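Long-range contact in repeat Five Residue (Rfr) protein or pentapeptide repeat protein (Cyanothece, PDB 2O6W), which is of unknown function but folds into a right-handed quadrilateral beta helix built from pentapeptide repeats: residues N19-N24 with R60-N65. Numbering follows the deposited sequence.
Sequences NLEGVN and RANLSN
Asn62 OD1, which lies 3.5 Å from Glu21 CG across the contact, is gripped by two groups of its own segment. Ser64 N donates to Asn62 OD1 in the plane of the amide carbonyl at 3.0 Å, closing an Asx turn, and Ser64 OG donates to the same atom from 2.8 Å, tilted from that plane. Asn62 CG lies anti to the backbone N (chi1 -166°), which brings it to 3.7 Å from Glu21 CG; the bent side chain of Glu21 crosses that of Asn62 at about a right angle, the carboxylate and amide planes stand 70° apart, and Glu21 OE2 comes within 3.4 Å of Asn62 CB. An alanine in place of Asn62 would probably abolish the Asx turn, leaving Ser64 N and OG without this acceptor, and take away the amide against which Glu21 CG packs. The backbones are tied by two bonds, Leu20 N to Asn62 O at 2.8 Å and Gly22 N to Ser64 O at 2.9 Å. Leu20 and Leu63 lie side by side and point the same way, with Leu20 CB 3.7 Å from Leu63 CD2, consistent with the inward-facing leucine stacks of pentapeptide-repeat helices. The type II turn from Leu20 to Val23 thus stacks on the coil holding 60-65, whose other side meets the loop with Ile82 and Leu83, while helix 2-10 lies against 19-24, Met2 touching Leu20 and Val23.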
loop_
_atom_site.group_PDB
_atom_site.type_symbol
_atom_site.label_atom_id
_atom_site.label_comp_id
_atom_site.label_asym_id
_atom_site.label_seq_id
_atom_site.Cartn_x
_atom_site.Cartn_y
_atom_site.Cartn_z
ATOM N N ASN A 19 10.816 -5.816 8.663
ATOM C CA ASN A 19 11.689 -4.774 8.159
ATOM C C ASN A 19 11.909 -5.086 6.691
ATOM O O ASN A 19 12.659 -5.998 6.343
ATOM C CB ASN A 19 13.009 -4.757 8.928
ATOM C CG ASN A 19 12.860 -4.130 10.308
ATOM O OD1 ASN A 19 12.458 -2.965 10.429
ATOM N ND2 ASN A 19 13.170 -4.897 11.354
ATOM N N LEU A 20 11.231 -4.329 5.835
ATOM C CA LEU A 20 11.306 -4.523 4.397
ATOM C C LEU A 20 11.808 -3.274 3.695
ATOM O O LEU A 20 11.412 -2.989 2.564
ATOM C CB LEU A 20 9.918 -4.885 3.866
ATOM C CG LEU A 20 9.254 -6.084 4.545
ATOM C CD1 LEU A 20 7.770 -6.126 4.210
ATOM C CD2 LEU A 20 9.953 -7.360 4.105
ATOM N N GLU A 21 12.682 -2.530 4.359
ATOM C CA GLU A 21 13.224 -1.300 3.794
ATOM C C GLU A 21 13.957 -1.535 2.471
ATOM O O GLU A 21 14.798 -2.420 2.370
ATOM C CB GLU A 21 14.205 -0.642 4.772
ATOM C CG GLU A 21 13.753 -0.548 6.231
ATOM C CD GLU A 21 13.816 -1.888 6.987
ATOM O OE1 GLU A 21 14.555 -2.812 6.560
ATOM O OE2 GLU A 21 13.131 -2.001 8.030
ATOM N N GLY A 22 13.635 -0.734 1.466
ATOM C CA GLY A 22 14.301 -0.853 0.186
ATOM C C GLY A 22 14.052 -2.085 -0.665
ATOM O O GLY A 22 14.742 -2.262 -1.672
ATOM N N VAL A 23 13.093 -2.937 -0.303
ATOM C CA VAL A 23 12.841 -4.119 -1.123
ATOM C C VAL A 23 12.254 -3.729 -2.471
ATOM O O VAL A 23 11.626 -2.676 -2.615
ATOM C CB VAL A 23 11.863 -5.134 -0.466
ATOM C CG1 VAL A 23 12.474 -5.705 0.798
ATOM C CG2 VAL A 23 10.515 -4.478 -0.197
ATOM N N ASN A 24 12.468 -4.589 -3.459
ATOM C CA ASN A 24 11.967 -4.359 -4.804
ATOM C C ASN A 24 10.835 -5.342 -5.093
ATOM O O ASN A 24 11.071 -6.481 -5.499
ATOM C CB ASN A 24 13.094 -4.550 -5.821
ATOM C CG ASN A 24 12.731 -4.030 -7.196
ATOM O OD1 ASN A 24 12.316 -2.880 -7.341
ATOM N ND2 ASN A 24 12.893 -4.868 -8.218
ATOM N N ARG A 60 2.507 -1.910 11.246
ATOM C CA ARG A 60 3.804 -1.501 11.774
ATOM C C ARG A 60 5.006 -1.936 10.932
ATOM O O ARG A 60 6.142 -1.910 11.407
ATOM C CB ARG A 60 3.971 -2.009 13.209
ATOM C CG ARG A 60 2.951 -1.446 14.217
ATOM C CD ARG A 60 3.289 -1.864 15.652
ATOM N NE ARG A 60 3.451 -3.314 15.759
ATOM C CZ ARG A 60 2.441 -4.173 15.861
ATOM N NH1 ARG A 60 1.188 -3.730 15.880
ATOM N NH2 ARG A 60 2.683 -5.475 15.925
ATOM N N ALA A 61 4.767 -2.338 9.688
ATOM C CA ALA A 61 5.866 -2.758 8.824
ATOM C C ALA A 61 6.646 -1.539 8.331
ATOM O O ALA A 61 6.109 -0.435 8.249
ATOM C CB ALA A 61 5.334 -3.550 7.637
ATOM N N ASN A 62 7.921 -1.740 8.019
ATOM C CA ASN A 62 8.744 -0.656 7.510
ATOM C C ASN A 62 9.044 -0.976 6.048
ATOM O O ASN A 62 9.739 -1.943 5.749
ATOM C CB ASN A 62 10.055 -0.537 8.286
ATOM C CG ASN A 62 10.781 0.777 8.005
ATOM O OD1 ASN A 62 10.798 1.269 6.872
ATOM N ND2 ASN A 62 11.397 1.339 9.031
ATOM N N LEU A 63 8.507 -0.156 5.151
ATOM C CA LEU A 63 8.689 -0.335 3.725
ATOM C C LEU A 63 9.389 0.871 3.106
ATOM O O LEU A 63 9.362 1.066 1.891
ATOM C CB LEU A 63 7.328 -0.553 3.060
ATOM C CG LEU A 63 6.719 -1.952 3.211
ATOM C CD1 LEU A 63 5.200 -1.896 3.094
ATOM C CD2 LEU A 63 7.305 -2.859 2.148
ATOM N N SER A 64 10.020 1.677 3.955
ATOM C CA SER A 64 10.734 2.880 3.521
ATOM C C SER A 64 11.635 2.673 2.298
ATOM O O SER A 64 12.446 1.756 2.265
ATOM C CB SER A 64 11.582 3.419 4.677
ATOM O OG SER A 64 10.756 3.858 5.746
ATOM N N ASN A 65 11.477 3.524 1.292
ATOM C CA ASN A 65 12.306 3.441 0.098
ATOM C C ASN A 65 12.112 2.150 -0.682
ATOM O O ASN A 65 12.918 1.816 -1.555
ATOM C CB ASN A 65 13.781 3.580 0.490
ATOM C CG ASN A 65 14.086 4.920 1.127
ATOM O OD1 ASN A 65 14.147 5.945 0.443
ATOM N ND2 ASN A 65 14.257 4.928 2.439
#